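Local coordinates for protein transcriptional regulator, SorC family (Enterococcus faecalis, PDB 2O0M) that probably regulates transcription as a SorC-family regulator, with a DNA-binding domain and a putative sugar-binding domain, at residues A[241-255]-A[263-276]. Residues are numbered along the deposited sequence; the frame is centred on the assembly and turned at random.
Sequences HSIGRALHMAARRKM and LKQKNAVAESFGYF. With PO4 (phosphate ion), chain B.
Arg253 reaches Glu271 from the end of helix 246-252, its chain extended from CG to NE. NH1 and NH2 share one oxygen: NH1 lies 2.8 Å from Glu271 OE2 in a salt bridge, while both N-H bonds are bent and weak. OE2 meets the guanidinium at its edge, the two planes being 85° apart. The backbone N of Gly274 also donates to OE2, 2.8 Å away and on its anti side, so the carboxylate is tied to the type I' turn 272-275 as well. Glu271 CG stands anti to the backbone N, and the bend at chi2 (-81°) swings the carboxylate to the arginine.

Glu271 CG lies over one face of the Phe276 ring and Leu263 CD1 over the opposite face, both offset toward the rim. Ala246 CB touches the ring's edge, and Met255 SE approaches CZ obliquely at 3.6 Å, a Met-aromatic contact. Farther along, Phe273 CZ sits 3.3 Å above the centre of the His241 ring, the planes inclined at 42°.

The backbones fix this layout. Gly244 and Glu271 form an antiparallel hydrogen-bonded pair, Gly244 N to Glu271 O and Glu271 N to Gly244 O both 2.9 Å, and Ala246 N, at the first residue of helix 246-252, donates to Val269 O. A classic beta bulge places Val269 and Ala270 together against Phe277.

Glu182 bridges to NE of Arg253 and of Arg252, whose guanidinium holds a phosphate probably taken from the crystallisation liquor. Strand 238-245 pairs antiparallel with strand 270-272 and parallel with strands 142-148 and 302-306, with helix 313-320 packing on Ile243, Ala270 and Phe273.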
loop_
_atom_site.group_PDB
_atom_site.type_symbol
_atom_site.label_atom_id
_atom_site.label_comp_id
_atom_site.label_asym_id
_atom_site.label_seq_id
_atom_site.Cartn_x
_atom_site.Cartn_y
_atom_site.Cartn_z
ATOM N N HIS A 241 -1.135 1.447 -1.799
ATOM C CA HIS A 241 -0.927 0.588 -0.650
ATOM C C HIS A 241 -2.223 0.343 0.095
ATOM O O HIS A 241 -3.187 1.081 -0.081
ATOM C CB HIS A 241 0.102 1.235 0.276
ATOM C CG HIS A 241 -0.392 2.470 0.971
ATOM N ND1 HIS A 241 -0.523 3.691 0.346
ATOM C CD2 HIS A 241 -0.767 2.665 2.256
ATOM C CE1 HIS A 241 -0.974 4.581 1.213
ATOM N NE2 HIS A 241 -1.106 3.989 2.386
ATOM N N SER A 242 -2.234 -0.694 0.930
ATOM C CA SER A 242 -3.284 -0.847 1.926
ATOM C C SER A 242 -2.754 -0.389 3.282
ATOM O O SER A 242 -1.644 0.161 3.406
ATOM C CB SER A 242 -3.847 -2.282 1.953
ATOM O OG SER A 242 -5.042 -2.360 2.714
ATOM N N ILE A 243 -3.589 -0.568 4.292
ATOM C CA ILE A 243 -3.267 -0.274 5.677
ATOM C C ILE A 243 -3.548 -1.546 6.436
ATOM O O ILE A 243 -4.654 -2.097 6.355
ATOM C CB ILE A 243 -4.128 0.887 6.211
ATOM C CG1 ILE A 243 -3.872 2.163 5.392
ATOM C CG2 ILE A 243 -3.847 1.151 7.687
ATOM C CD1 ILE A 243 -4.980 3.188 5.528
ATOM N N GLY A 244 -2.555 -2.019 7.175
ATOM C CA GLY A 244 -2.684 -3.276 7.901
ATOM C C GLY A 244 -3.077 -3.072 9.346
ATOM O O GLY A 244 -2.820 -2.017 9.932
ATOM N N ARG A 245 -3.721 -4.090 9.906
ATOM C CA ARG A 245 -3.968 -4.176 11.335
ATOM C C ARG A 245 -2.654 -4.686 11.947
ATOM O O ARG A 245 -2.165 -5.767 11.591
ATOM C CB ARG A 245 -5.174 -5.093 11.596
ATOM C CG ARG A 245 -6.470 -4.524 10.998
ATOM C CD ARG A 245 -7.668 -5.467 11.027
ATOM N NE ARG A 245 -8.056 -5.769 12.398
ATOM C CZ ARG A 245 -7.788 -6.907 13.037
ATOM N NH1 ARG A 245 -7.133 -7.889 12.431
ATOM N NH2 ARG A 245 -8.169 -7.067 14.292
ATOM N N ALA A 246 -2.062 -3.886 12.834
ATOM C CA ALA A 246 -0.646 -4.020 13.213
ATOM C C ALA A 246 -0.233 -5.405 13.714
ATOM O O ALA A 246 0.706 -5.994 13.196
ATOM C CB ALA A 246 -0.276 -2.972 14.235
ATOM N N LEU A 247 -0.903 -5.910 14.743
ATOM C CA LEU A 247 -0.485 -7.191 15.321
ATOM C C LEU A 247 -0.708 -8.351 14.359
ATOM O O LEU A 247 0.109 -9.275 14.289
ATOM C CB LEU A 247 -1.149 -7.433 16.680
ATOM C CG LEU A 247 -0.776 -6.372 17.727
ATOM C CD1 LEU A 247 -1.309 -6.777 19.092
ATOM C CD2 LEU A 247 0.741 -6.152 17.828
ATOM N N HIS A 248 -1.808 -8.296 13.610
ATOM C CA HIS A 248 -2.081 -9.274 12.562
ATOM C C HIS A 248 -0.961 -9.290 11.520
ATOM O O HIS A 248 -0.508 -10.362 11.113
ATOM C CB HIS A 248 -3.428 -8.966 11.896
ATOM C CG HIS A 248 -3.988 -10.104 11.098
ATOM N ND1 HIS A 248 -3.889 -10.171 9.726
ATOM C CD2 HIS A 248 -4.675 -11.207 11.480
ATOM C CE1 HIS A 248 -4.472 -11.277 9.297
ATOM N NE2 HIS A 248 -4.962 -11.922 10.341
HETATM N N MSE A 249 -0.494 -8.105 11.111
HETATM C CA MSE A 249 0.629 -7.996 10.171
HETATM C C MSE A 249 1.889 -8.603 10.745
HETATM O O MSE A 249 2.585 -9.342 10.067
HETATM C CB MSE A 249 0.950 -6.530 9.799
HETATM C CG MSE A 249 -0.050 -5.816 8.945
HETATM SE SE MSE A 249 -0.393 -6.627 7.203
HETATM C CE MSE A 249 1.051 -7.495 6.965
ATOM N N ALA A 250 2.183 -8.291 12.002
ATOM C CA ALA A 250 3.388 -8.793 12.644
ATOM C C ALA A 250 3.417 -10.322 12.700
ATOM O O ALA A 250 4.452 -10.942 12.457
ATOM C CB ALA A 250 3.532 -8.196 14.047
ATOM N N ALA A 251 2.276 -10.928 13.010
ATOM C CA ALA A 251 2.174 -12.382 13.041
ATOM C C ALA A 251 2.266 -12.993 11.641
ATOM O O ALA A 251 2.990 -13.973 11.424
ATOM C CB ALA A 251 0.874 -12.796 13.696
ATOM N N ARG A 252 1.532 -12.420 10.692
ATOM C CA ARG A 252 1.513 -12.978 9.340
ATOM C C ARG A 252 2.901 -12.958 8.701
ATOM O O ARG A 252 3.296 -13.909 8.003
ATOM C CB ARG A 252 0.531 -12.236 8.439
ATOM C CG ARG A 252 0.330 -12.928 7.122
ATOM C CD ARG A 252 -0.813 -12.312 6.353
ATOM N NE ARG A 252 -0.429 -11.046 5.740
ATOM C CZ ARG A 252 -1.293 -10.139 5.294
ATOM N NH1 ARG A 252 -2.617 -10.328 5.407
ATOM N NH2 ARG A 252 -0.842 -9.035 4.730
ATOM N N ARG A 253 3.607 -11.853 8.925
ATOM C CA ARG A 253 4.964 -11.641 8.396
ATOM C C ARG A 253 6.057 -12.340 9.199
ATOM O O ARG A 253 7.246 -12.186 8.902
ATOM C CB ARG A 253 5.256 -10.141 8.328
ATOM C CG ARG A 253 4.387 -9.407 7.293
ATOM C CD ARG A 253 4.580 -7.912 7.430
ATOM N NE ARG A 253 3.826 -7.120 6.453
ATOM C CZ ARG A 253 3.877 -5.790 6.413
ATOM N NH1 ARG A 253 4.642 -5.140 7.287
ATOM N NH2 ARG A 253 3.179 -5.120 5.502
ATOM N N LYS A 254 5.658 -13.100 10.214
ATOM C CA LYS A 254 6.589 -13.890 11.023
ATOM C C LYS A 254 7.707 -13.025 11.613
ATOM O O LYS A 254 8.904 -13.369 11.551
ATOM C CB LYS A 254 7.140 -15.070 10.213
ATOM C CG LYS A 254 6.040 -15.951 9.643
ATOM C CD LYS A 254 6.572 -17.214 8.990
ATOM C CE LYS A 254 5.444 -18.020 8.364
ATOM N NZ LYS A 254 4.369 -18.396 9.335
HETATM N N MSE A 255 7.303 -11.903 12.200
HETATM C CA MSE A 255 8.238 -11.028 12.885
HETATM C C MSE A 255 8.784 -11.766 14.110
HETATM O O MSE A 255 8.180 -12.724 14.593
HETATM C CB MSE A 255 7.570 -9.704 13.263
HETATM C CG MSE A 255 7.151 -8.896 12.048
HETATM SE SE MSE A 255 6.535 -7.106 12.484
HETATM C CE MSE A 255 8.208 -6.406 12.785
ATOM N N LEU A 263 5.695 -4.641 19.953
ATOM C CA LEU A 263 4.548 -4.006 19.289
ATOM C C LEU A 263 3.284 -4.003 20.145
ATOM O O LEU A 263 2.528 -3.032 20.148
ATOM C CB LEU A 263 4.264 -4.686 17.946
ATOM C CG LEU A 263 5.261 -4.355 16.833
ATOM C CD1 LEU A 263 5.015 -5.255 15.651
ATOM C CD2 LEU A 263 5.199 -2.889 16.411
ATOM N N LYS A 264 3.061 -5.093 20.869
ATOM C CA LYS A 264 1.950 -5.183 21.810
ATOM C C LYS A 264 2.033 -4.126 22.899
ATOM O O LYS A 264 1.045 -3.451 23.214
ATOM C CB LYS A 264 1.959 -6.544 22.485
ATOM C CG LYS A 264 1.213 -7.592 21.746
ATOM C CD LYS A 264 1.611 -8.940 22.280
ATOM C CE LYS A 264 2.479 -9.633 21.309
ATOM N NZ LYS A 264 1.656 -10.091 20.191
ATOM N N GLN A 265 3.211 -3.993 23.492
ATOM C CA GLN A 265 3.348 -3.081 24.619
ATOM C C GLN A 265 3.399 -1.617 24.193
ATOM O O GLN A 265 3.065 -0.746 24.992
ATOM C CB GLN A 265 4.511 -3.466 25.537
ATOM C CG GLN A 265 5.893 -3.411 24.947
ATOM C CD GLN A 265 6.856 -4.388 25.628
ATOM O OE1 GLN A 265 6.520 -5.046 26.623
ATOM N NE2 GLN A 265 8.060 -4.480 25.094
ATOM N N LYS A 266 3.773 -1.346 22.939
ATOM C CA LYS A 266 3.687 0.022 22.394
ATOM C C LYS A 266 2.315 0.308 21.762
ATOM O O LYS A 266 2.110 1.363 21.163
ATOM C CB LYS A 266 4.824 0.316 21.405
ATOM C CG LYS A 266 6.220 0.065 21.974
ATOM C CD LYS A 266 7.244 1.068 21.491
ATOM C CE LYS A 266 8.667 0.513 21.570
ATOM N NZ LYS A 266 9.671 1.582 21.853
ATOM N N ASN A 267 1.378 -0.623 21.931
ATOM C CA ASN A 267 -0.012 -0.461 21.507
ATOM C C ASN A 267 -0.135 -0.089 20.033
ATOM O O ASN A 267 -0.866 0.826 19.659
ATOM C CB ASN A 267 -0.725 0.557 22.397
ATOM C CG ASN A 267 -0.764 0.122 23.848
ATOM O OD1 ASN A 267 -0.312 0.844 24.734
ATOM N ND2 ASN A 267 -1.294 -1.070 24.094
ATOM N N ALA A 268 0.613 -0.814 19.210
ATOM C CA ALA A 268 0.564 -0.636 17.760
ATOM C C ALA A 268 -0.816 -0.996 17.235
ATOM O O ALA A 268 -1.384 -2.027 17.600
ATOM C CB ALA A 268 1.631 -1.488 17.084
ATOM N N VAL A 269 -1.346 -0.136 16.370
ATOM C CA VAL A 269 -2.702 -0.279 15.840
ATOM C C VAL A 269 -2.687 -0.500 14.325
ATOM O O VAL A 269 -3.403 -1.359 13.811
ATOM C CB VAL A 269 -3.559 0.969 16.190
ATOM C CG1 VAL A 269 -4.912 0.941 15.510
ATOM C CG2 VAL A 269 -3.757 1.062 17.703
ATOM N N ALA A 270 -1.895 0.303 13.618
ATOM C CA ALA A 270 -1.827 0.247 12.160
ATOM C C ALA A 270 -0.415 -0.035 11.669
ATOM O O ALA A 270 0.564 0.249 12.347
ATOM C CB ALA A 270 -2.315 1.560 11.564
ATOM N N GLU A 271 -0.338 -0.618 10.481
ATOM C CA GLU A 271 0.912 -0.781 9.756
ATOM C C GLU A 271 0.758 -0.199 8.348
ATOM O O GLU A 271 -0.318 -0.262 7.727
ATOM C CB GLU A 271 1.281 -2.272 9.669
ATOM C CG GLU A 271 2.625 -2.572 8.994
ATOM C CD GLU A 271 2.579 -2.572 7.488
ATOM O OE1 GLU A 271 1.472 -2.624 6.909
ATOM O OE2 GLU A 271 3.663 -2.519 6.866
ATOM N N SER A 272 1.845 0.369 7.844
ATOM C CA SER A 272 1.934 0.684 6.424
ATOM C C SER A 272 3.399 0.894 6.044
ATOM O O SER A 272 4.143 1.564 6.771
ATOM C CB SER A 272 1.107 1.923 6.091
ATOM O OG SER A 272 0.912 2.031 4.710
ATOM N N PHE A 273 3.811 0.295 4.930
ATOM C CA PHE A 273 5.193 0.425 4.408
ATOM C C PHE A 273 6.275 -0.064 5.379
ATOM O O PHE A 273 7.447 0.316 5.251
ATOM C CB PHE A 273 5.516 1.864 4.005
ATOM C CG PHE A 273 4.500 2.513 3.130
ATOM C CD1 PHE A 273 4.423 2.214 1.786
ATOM C CD2 PHE A 273 3.656 3.479 3.643
ATOM C CE1 PHE A 273 3.473 2.851 0.976
ATOM C CE2 PHE A 273 2.716 4.102 2.837
ATOM C CZ PHE A 273 2.632 3.786 1.523
ATOM N N GLY A 274 5.908 -0.909 6.338
ATOM C CA GLY A 274 6.865 -1.380 7.334
ATOM C C GLY A 274 7.061 -0.433 8.498
ATOM O O GLY A 274 8.062 -0.549 9.242
ATOM N N TYR A 275 6.132 0.513 8.641
ATOM C CA TYR A 275 6.032 1.364 9.829
ATOM C C TYR A 275 4.806 0.966 10.621
ATOM O O TYR A 275 3.773 0.633 10.034
ATOM C CB TYR A 275 5.909 2.843 9.453
ATOM C CG TYR A 275 7.062 3.361 8.613
ATOM C CD1 TYR A 275 8.147 4.005 9.190
ATOM C CD2 TYR A 275 7.067 3.188 7.235
ATOM C CE1 TYR A 275 9.200 4.470 8.417
ATOM C CE2 TYR A 275 8.109 3.640 6.452
ATOM C CZ TYR A 275 9.173 4.292 7.035
ATOM O OH TYR A 275 10.200 4.744 6.232
ATOM N N PHE A 276 4.916 1.014 11.950
ATOM C CA PHE A 276 3.790 0.703 12.830
ATOM C C PHE A 276 3.359 1.936 13.607
ATOM O O PHE A 276 4.200 2.655 14.123
ATOM C CB PHE A 276 4.168 -0.434 13.779
ATOM C CG PHE A 276 4.367 -1.735 13.072
ATOM C CD1 PHE A 276 3.325 -2.645 12.980
ATOM C CD2 PHE A 276 5.564 -2.017 12.420
ATOM C CE1 PHE A 276 3.478 -3.823 12.300
ATOM C CE2 PHE A 276 5.723 -3.203 11.717
ATOM C CZ PHE A 276 4.687 -4.104 11.659
HETATM P P PO4 B . -4.104 -6.839 4.306
HETATM O O1 PO4 B . -4.645 -6.197 5.531
HETATM O O2 PO4 B . -4.759 -6.353 3.068
HETATM O O3 PO4 B . -2.615 -6.691 4.280
HETATM O O4 PO4 B . -4.315 -8.319 4.413
HETATM O O HOH W 1 -3.196 -4.492 16.080
#